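Local coordinates for putative alpha/beta hydrolase FOLD protein (Candidatus Nitrososphaera gargensis, PDB 5A62) that probably hydrolyses carboxylic esters, as a member of the alpha/beta hydrolase fold family, at residues 9-14 against 62-67; 33-38 against 55-60. All coordinates share one frame; numbering follows the deposited sequence.

Contact 1 of 2, residues 9-14 against 62-67; sequences NSVSTY and HRTNMG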
ATOM      1  N   ASN A   9      16.875   4.383   7.348  1.00 14.72           N
ATOM      2  CA  ASN A   9      15.663   3.569   7.346  1.00 14.20           C
ATOM      3  C   ASN A   9      15.898   2.146   7.885  1.00 12.86           C
ATOM      4  O   ASN A   9      14.967   1.372   8.050  1.00 12.71           O
ATOM      5  CB  ASN A   9      15.023   3.559   5.973  1.00 14.06           C
ATOM      6  CG  ASN A   9      15.877   2.869   4.929  1.00 15.01           C
ATOM      7  OD1 ASN A   9      16.637   1.998   5.224  1.00 15.49           O
ATOM      8  ND2 ASN A   9      15.724   3.270   3.689  1.00 16.68           N
ATOM      9  N   SER A  10      17.134   1.832   8.308  1.00 11.64           N
ATOM     10  CA  SER A  10      17.531   0.566   8.880  1.00 11.64           C
ATOM     11  C   SER A  10      17.329  -0.656   7.991  1.00 10.59           C
ATOM     12  O   SER A  10      17.522  -1.762   8.450  1.00 12.22           O
ATOM     13  CB  SER A  10      16.906   0.340  10.234  1.00 13.24           C
ATOM     14  OG  SER A  10      17.166   1.470  11.091  1.00 16.37           O
ATOM     15  N   VAL A  11      17.049  -0.459   6.728  1.00 11.58           N
ATOM     16  CA  VAL A  11      17.043  -1.575   5.786  1.00 11.00           C
ATOM     17  C   VAL A  11      18.436  -2.045   5.538  1.00 10.82           C
ATOM     18  O   VAL A  11      19.292  -1.224   5.157  1.00 12.72           O
ATOM     19  CB  VAL A  11      16.353  -1.188   4.475  1.00 12.33           C
ATOM     20  CG1 VAL A  11      16.359  -2.325   3.465  1.00 13.66           C
ATOM     21  CG2 VAL A  11      14.852  -0.778   4.720  1.00 12.88           C
ATOM     22  N   SER A  12      18.691  -3.307   5.699  1.00 10.09           N
ATOM     23  CA  SER A  12      20.001  -3.912   5.366  1.00 11.03           C
ATOM     24  C   SER A  12      19.805  -4.862   4.187  1.00  9.87           C
ATOM     25  O   SER A  12      19.329  -5.974   4.332  1.00 10.89           O
ATOM     26  CB  SER A  12      20.524  -4.619   6.537  1.00 12.93           C
ATOM     27  OG  SER A  12      21.799  -5.083   6.299  1.00 17.02           O
ATOM     28  N   THR A  13      20.174  -4.384   3.006  1.00  8.86           N
ATOM     29  CA  THR A  13      20.013  -5.114   1.783  1.00  9.15           C
ATOM     30  C   THR A  13      21.108  -6.097   1.612  1.00  8.94           C
ATOM     31  O   THR A  13      22.306  -5.733   1.548  1.00  9.64           O
ATOM     32  CB  THR A  13      20.064  -4.148   0.591  1.00  9.80           C
ATOM     33  OG1 THR A  13      18.889  -3.283   0.648  1.00 10.72           O
ATOM     34  CG2 THR A  13      20.121  -4.858  -0.705  1.00  9.77           C
ATOM     35  N   TYR A  14      20.754  -7.351   1.459  1.00  8.29           N
ATOM     36  CA  TYR A  14      21.689  -8.372   1.041  1.00  8.72           C
ATOM     37  C   TYR A  14      21.893  -8.317  -0.423  1.00  9.68           C
ATOM     38  O   TYR A  14      20.913  -8.290  -1.208  1.00  9.83           O
ATOM     39  CB  TYR A  14      21.242  -9.779   1.426  1.00  8.91           C
ATOM     40  CG  TYR A  14      22.207 -10.822   1.027  1.00 10.23           C
ATOM     41  CD1 TYR A  14      23.327 -11.106   1.834  1.00 11.71           C
ATOM     42  CD2 TYR A  14      22.088 -11.470  -0.162  1.00 11.02           C
ATOM     43  CE1 TYR A  14      24.270 -12.048   1.389  1.00 12.10           C
ATOM     44  CE2 TYR A  14      23.004 -12.420  -0.581  1.00 11.56           C
ATOM     45  CZ  TYR A  14      24.076 -12.659   0.221  1.00 12.34           C
ATOM     46  OH  TYR A  14      25.035 -13.569  -0.218  1.00 14.46           O
ATOM     47  N   HIS A  62      14.211 -13.189   2.123  1.00  8.65           N
ATOM     48  CA  HIS A  62      15.417 -13.999   2.452  1.00  9.14           C
ATOM     49  C   HIS A  62      16.277 -13.204   3.408  1.00  8.45           C
ATOM     50  O   HIS A  62      15.872 -12.960   4.553  1.00 11.12           O
ATOM     51  CB  HIS A  62      16.082 -14.475   1.169  1.00  8.55           C
ATOM     52  CG  HIS A  62      17.119 -15.542   1.314  1.00 10.39           C
ATOM     53  ND1 HIS A  62      17.300 -16.337   2.418  1.00 13.20           N
ATOM     54  CD2 HIS A  62      18.045 -15.892   0.419  1.00 10.43           C
ATOM     55  CE1 HIS A  62      18.306 -17.191   2.162  1.00 10.60           C
ATOM     56  NE2 HIS A  62      18.763 -16.945   0.970  1.00 14.12           N
ATOM     57  N   ARG A  63      17.436 -12.767   2.968  1.00  8.44           N
ATOM     58  CA  ARG A  63      18.431 -12.125   3.860  1.00  9.19           C
ATOM     59  C   ARG A  63      18.234 -10.686   4.078  1.00  9.79           C
ATOM     60  O   ARG A  63      18.895 -10.129   4.973  1.00 11.42           O
ATOM     61  CB  ARG A  63      19.850 -12.427   3.368  1.00  9.66           C
ATOM     62  CG  ARG A  63      20.162 -13.909   3.509  1.00  9.80           C
ATOM     63  CD  ARG A  63      21.299 -14.380   2.627  1.00 11.09           C
ATOM     64  NE  ARG A  63      20.910 -14.461   1.210  1.00 10.54           N
ATOM     65  CZ  ARG A  63      21.496 -15.185   0.286  1.00 12.01           C
ATOM     66  NH1 ARG A  63      22.554 -15.937   0.617  1.00 13.22           N
ATOM     67  NH2 ARG A  63      21.031 -15.228  -0.931  1.00 11.59           N
ATOM     68  N   THR A  64      17.356 -10.009   3.369  1.00  8.41           N
ATOM     69  CA  THR A  64      17.037  -8.602   3.588  1.00  8.56           C
ATOM     70  C   THR A  64      15.875  -8.424   4.549  1.00  8.79           C
ATOM     71  O   THR A  64      14.870  -9.079   4.416  1.00 10.24           O
ATOM     72  CB  THR A  64      16.763  -7.901   2.254  1.00  8.81           C
ATOM     73  OG1 THR A  64      17.928  -8.009   1.426  1.00  8.39           O
ATOM     74  CG2 THR A  64      16.401  -6.427   2.448  1.00  8.36           C
ATOM     75  N   ASN A  65      16.042  -7.571   5.508  1.00  9.00           N
ATOM     76  CA  ASN A  65      15.073  -7.206   6.503  1.00  9.72           C
ATOM     77  C   ASN A  65      14.095  -6.164   6.031  1.00  9.58           C
ATOM     78  O   ASN A  65      14.038  -5.867   4.837  1.00  8.91           O
ATOM     79  CB  ASN A  65      15.776  -6.774   7.762  1.00 10.52           C
ATOM     80  CG  ASN A  65      16.413  -5.434   7.602  1.00 11.00           C
ATOM     81  OD1 ASN A  65      16.667  -4.977   6.520  1.00 12.50           O
ATOM     82  ND2 ASN A  65      16.586  -4.731   8.718  1.00 13.52           N
ATOM     83  N   MET A  66      13.256  -5.615   6.934  1.00 10.18           N
ATOM     84  CA  MET A  66      12.346  -4.566   6.618  1.00 10.01           C
ATOM     85  C   MET A  66      12.750  -3.177   7.075  1.00 10.28           C
ATOM     86  O   MET A  66      12.269  -2.201   6.508  1.00 11.35           O
ATOM     87  CB  MET A  66      10.964  -4.922   7.194  1.00 10.66           C
ATOM     88  CG  MET A  66      10.313  -6.167   6.635  1.00 10.80           C
ATOM     89  SD  MET A  66       9.847  -6.020   4.916  1.00 11.94           S
ATOM     90  CE  MET A  66       8.476  -4.817   4.968  1.00 11.62           C
ATOM     91  N   GLY A  67      13.647  -3.056   8.023  1.00 12.33           N
ATOM     92  CA  GLY A  67      13.973  -1.744   8.575  1.00 11.99           C
ATOM     93  C   GLY A  67      12.977  -1.288   9.603  1.00 12.56           C
ATOM     94  O   GLY A  67      12.281  -2.068  10.266  1.00 13.43           O
TER
HETATM   95  O   HOH W   1      12.126   0.681   6.818  1.00 15.35           O
HETATM   96  O   HOH W   2      19.136  -7.790   6.359  1.00 13.81           O

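Contact 2 of 2, residues 33-38 against 55-60; sequences GGNILI and AYELRG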
ATOM      1  N   GLY A  33       8.302 -12.974  -3.557  1.00  8.17           N
ATOM      2  CA  GLY A  33       8.468 -14.340  -3.130  1.00  8.50           C
ATOM      3  C   GLY A  33       9.755 -14.941  -3.641  1.00  9.67           C
ATOM      4  O   GLY A  33      10.030 -16.103  -3.329  1.00 11.01           O
ATOM      5  N   GLY A  34      10.535 -14.198  -4.396  1.00  7.99           N
ATOM      6  CA  GLY A  34      11.846 -14.677  -4.887  1.00  8.30           C
ATOM      7  C   GLY A  34      12.965 -14.146  -4.036  1.00  8.63           C
ATOM      8  O   GLY A  34      12.791 -13.498  -3.001  1.00  8.54           O
ATOM      9  N   ASN A  35      14.183 -14.443  -4.467  1.00  8.33           N
ATOM     10  CA  ASN A  35      15.401 -14.052  -3.816  1.00  9.02           C
ATOM     11  C   ASN A  35      16.518 -14.470  -4.738  1.00  9.18           C
ATOM     12  O   ASN A  35      16.285 -14.905  -5.867  1.00  9.29           O
ATOM     13  CB  ASN A  35      15.459 -14.601  -2.432  1.00  9.42           C
ATOM     14  CG  ASN A  35      15.257 -16.060  -2.411  1.00  9.63           C
ATOM     15  OD1 ASN A  35      15.977 -16.800  -3.109  1.00  9.98           O
ATOM     16  ND2 ASN A  35      14.252 -16.519  -1.694  1.00  9.34           N
ATOM     17  N   ILE A  36      17.773 -14.291  -4.295  1.00  9.96           N
ATOM     18  CA  ILE A  36      18.906 -14.524  -5.216  1.00 10.50           C
ATOM     19  C   ILE A  36      19.003 -15.996  -5.575  1.00 11.32           C
ATOM     20  O   ILE A  36      19.533 -16.329  -6.629  1.00 11.91           O
ATOM     21  CB  ILE A  36      20.192 -14.044  -4.611  1.00 11.30           C
ATOM     22  CG1 ILE A  36      20.199 -12.529  -4.622  1.00 12.62           C
ATOM     23  CG2 ILE A  36      21.406 -14.602  -5.357  1.00 12.32           C
ATOM     24  CD1 ILE A  36      21.190 -11.902  -3.723  1.00 13.87           C
ATOM     25  N   LEU A  37      18.425 -16.880  -4.776  1.00 10.48           N
ATOM     26  CA  LEU A  37      18.422 -18.311  -5.142  1.00 10.95           C
ATOM     27  C   LEU A  37      17.728 -18.590  -6.453  1.00 12.36           C
ATOM     28  O   LEU A  37      18.017 -19.600  -7.119  1.00 14.53           O
ATOM     29  CB  LEU A  37      17.891 -19.173  -4.007  1.00 12.45           C
ATOM     30  CG  LEU A  37      18.533 -18.891  -2.624  1.00 15.10           C
ATOM     31  CD1 LEU A  37      17.886 -19.727  -1.528  1.00 16.93           C
ATOM     32  CD2 LEU A  37      20.036 -18.972  -2.677  1.00 17.82           C
ATOM     33  N   ILE A  38      16.801 -17.740  -6.889  1.00 10.66           N
ATOM     34  CA  ILE A  38      16.069 -17.975  -8.123  1.00 11.20           C
ATOM     35  C   ILE A  38      16.962 -17.755  -9.316  1.00 13.27           C
ATOM     36  O   ILE A  38      16.605 -18.179 -10.400  1.00 14.30           O
ATOM     37  CB  ILE A  38      14.809 -17.069  -8.178  1.00 12.85           C
ATOM     38  CG1 ILE A  38      13.657 -17.764  -8.910  1.00 14.22           C
ATOM     39  CG2 ILE A  38      15.082 -15.701  -8.766  1.00 11.84           C
ATOM     40  CD1 ILE A  38      12.356 -16.975  -8.919  1.00 15.62           C
ATOM     41  N   ALA A  55      23.188  -8.934  -7.924  1.00  9.71           N
ATOM     42  CA  ALA A  55      21.826  -9.382  -7.554  1.00 10.24           C
ATOM     43  C   ALA A  55      21.578  -8.976  -6.130  1.00 10.56           C
ATOM     44  O   ALA A  55      22.516  -8.864  -5.353  1.00 10.92           O
ATOM     45  CB  ALA A  55      21.708 -10.860  -7.725  1.00 10.21           C
ATOM     46  N   TYR A  56      20.348  -8.697  -5.767  1.00  8.53           N
ATOM     47  CA  TYR A  56      20.015  -8.286  -4.434  1.00  8.66           C
ATOM     48  C   TYR A  56      18.675  -8.800  -4.005  1.00  7.95           C
ATOM     49  O   TYR A  56      17.897  -9.247  -4.830  1.00  8.56           O
ATOM     50  CB  TYR A  56      20.184  -6.777  -4.204  1.00  8.71           C
ATOM     51  CG  TYR A  56      19.058  -5.968  -4.788  1.00  8.84           C
ATOM     52  CD1 TYR A  56      18.947  -5.750  -6.155  1.00  9.06           C
ATOM     53  CD2 TYR A  56      18.090  -5.402  -3.986  1.00  9.12           C
ATOM     54  CE1 TYR A  56      17.934  -4.970  -6.651  1.00  9.04           C
ATOM     55  CE2 TYR A  56      17.100  -4.633  -4.477  1.00  9.46           C
ATOM     56  CZ  TYR A  56      17.000  -4.472  -5.829  1.00  9.48           C
ATOM     57  OH  TYR A  56      16.021  -3.675  -6.321  1.00  9.76           O
ATOM     58  N   GLU A  57      18.419  -8.799  -2.723  1.00  7.50           N
ATOM     59  CA  GLU A  57      17.176  -9.237  -2.161  1.00  7.41           C
ATOM     60  C   GLU A  57      16.379  -8.045  -1.706  1.00  7.99           C
ATOM     61  O   GLU A  57      16.821  -7.192  -0.962  1.00  8.08           O
ATOM     62  CB  GLU A  57      17.409 -10.295  -1.086  1.00  7.69           C
ATOM     63  CG  GLU A  57      17.921 -11.582  -1.732  1.00  8.31           C
ATOM     64  CD  GLU A  57      18.454 -12.697  -0.915  1.00  9.03           C
ATOM     65  OE1 GLU A  57      18.694 -12.554   0.285  1.00  9.43           O
ATOM     66  OE2 GLU A  57      18.576 -13.775  -1.541  1.00  9.12           O
ATOM     67  N   LEU A  58      15.123  -8.005  -2.184  1.00  7.40           N
ATOM     68  CA  LEU A  58      14.146  -7.015  -1.795  1.00  7.39           C
ATOM     69  C   LEU A  58      13.815  -7.022  -0.323  1.00  6.77           C
ATOM     70  O   LEU A  58      13.974  -8.017   0.346  1.00  6.74           O
ATOM     71  CB  LEU A  58      12.859  -7.227  -2.577  1.00  8.79           C
ATOM     72  CG  LEU A  58      12.974  -7.082  -4.083  1.00  9.06           C
ATOM     73  CD1 LEU A  58      11.576  -7.379  -4.690  1.00  9.92           C
ATOM     74  CD2 LEU A  58      13.524  -5.783  -4.551  1.00  9.85           C
ATOM     75  N   ARG A  59      13.269  -5.920   0.180  1.00  7.13           N
ATOM     76  CA  ARG A  59      12.847  -5.810   1.587  1.00  6.83           C
ATOM     77  C   ARG A  59      12.075  -7.016   2.003  1.00  7.18           C
ATOM     78  O   ARG A  59      11.108  -7.461   1.304  1.00  7.32           O
ATOM     79  CB  ARG A  59      11.966  -4.595   1.837  1.00  8.10           C
ATOM     80  CG  ARG A  59      12.712  -3.301   1.610  1.00  8.26           C
ATOM     81  CD  ARG A  59      11.917  -2.148   2.096  1.00  9.71           C
ATOM     82  NE  ARG A  59      12.584  -0.888   1.762  1.00  9.21           N
ATOM     83  CZ  ARG A  59      12.258   0.282   2.294  1.00  9.95           C
ATOM     84  NH1 ARG A  59      11.330   0.355   3.237  1.00 10.26           N
ATOM     85  NH2 ARG A  59      12.957   1.352   1.876  1.00 10.90           N
ATOM     86  N   GLY A  60      12.473  -7.624   3.096  1.00  7.62           N
ATOM     87  CA  GLY A  60      11.708  -8.702   3.677  1.00  7.29           C
ATOM     88  C   GLY A  60      11.794 -10.038   2.974  1.00  7.49           C
ATOM     89  O   GLY A  60      11.023 -11.001   3.271  1.00  9.54           O
TER

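Contact 1 of 2, residues 9-14 against 62-67
Segments 9-14 and 62-67 run antiparallel, but side chains, not paired backbones, make the direct hydrogen bonds. Side chains of the loop after strand 52-56 bond the backbone leading into and starting strand 12-18. The tight part runs from Asn65 to Tyr14. Asn65 CG sits between the backbone N and the carbonyl carbon (chi1 73°), which presents the amide to residues 10-12. Asn65 OD1 accepts from Ser12 N at 2.7 Å on a lone pair, nearly straight. Asn65 ND2 donates to Ser10 O at 3.1 Å. Two bonds thus fix the rotation of the amide. Thr64 OG1 accepts from Tyr14 N at 2.9 Å and probably bonds Glu57 O. The Arg63 guanidinium lies flat on the Tyr14 ring, planes 14° apart, in an off-centre cation-pi stack. Arg63 CD makes a CH-pi contact over the ring centre. Arg63 NH2 also forms a salt bridge with Glu57. The Asn9 end is wetter. There Asn9 OD1 accepts from Val11 N in an Asx turn. Gly67 CA makes a CA-H...O contact with Asn9 O, and water bridges Asn9 O to Met66 O. In the alpha/beta hydrolase sheet, strand 12-18 lies between strands 3-5 and 52-56, and Met66 packs on helix 185-194.

Contact 2 of 2, residues 33-38 against 55-60
An Asx turn opens the 3-10 segment that leads toward helix 40-48, in the loop after strand 25-29 of the alpha/beta hydrolase fold. Asn35 OD1 accepts from Leu37 N at 3.0 Å through a lone pair, though the bond is bent (133° at the hydrogen). Asn35 CG takes the crowded position between N and the carbonyl carbon (chi1 54°), which brings the amide back over the turn. Glu57 of segment 55-60 reaches the same turn. Its chain is extended beyond CG, and Glu57 OE2 accepts from Ile36 N at 2.9 Å with its anti lone pair. The bond is nearly straight. Asn35 CB packs against this oxygen, 3.3 Å from Glu57 OE2. The same OE2 also faces the cation of Arg63, so a backbone N-H and a positive charge share this buried oxygen and would favour its charged form. Next to the carboxylate, Ile36 crosses Glu57 at about a right angle. Ile36 CG1 meets Ala55 CB at 3.8 Å, and Ile36 CD1 lies 3.7 Å from Ala55 O. Ile36 also touches Tyr14 and Glu16 of strand 12-18, while Tyr56 points away from the turn and packs on helix 74-87.

How the contacts relate
The centres of contacts 1 and 2 lie about 11 Å apart, on the same side of the chain's centre. Contact 2 is the deeper one, its centre about 9 Å from that of the chain against about 17 Å for contact 1. Along the chain the order is 9-14, 33-38, 55-60, 62-67, so contact 2 falls wholly between the two halves of contact 1. Both reach one mixed sheet, through the neighbouring antiparallel strands 12-18 and 52-56. Glu57 takes part in both. The chain after strand 52-56 is thereby tied to strand 12-18 on one hand and to the loop before helix 40-48 on the other.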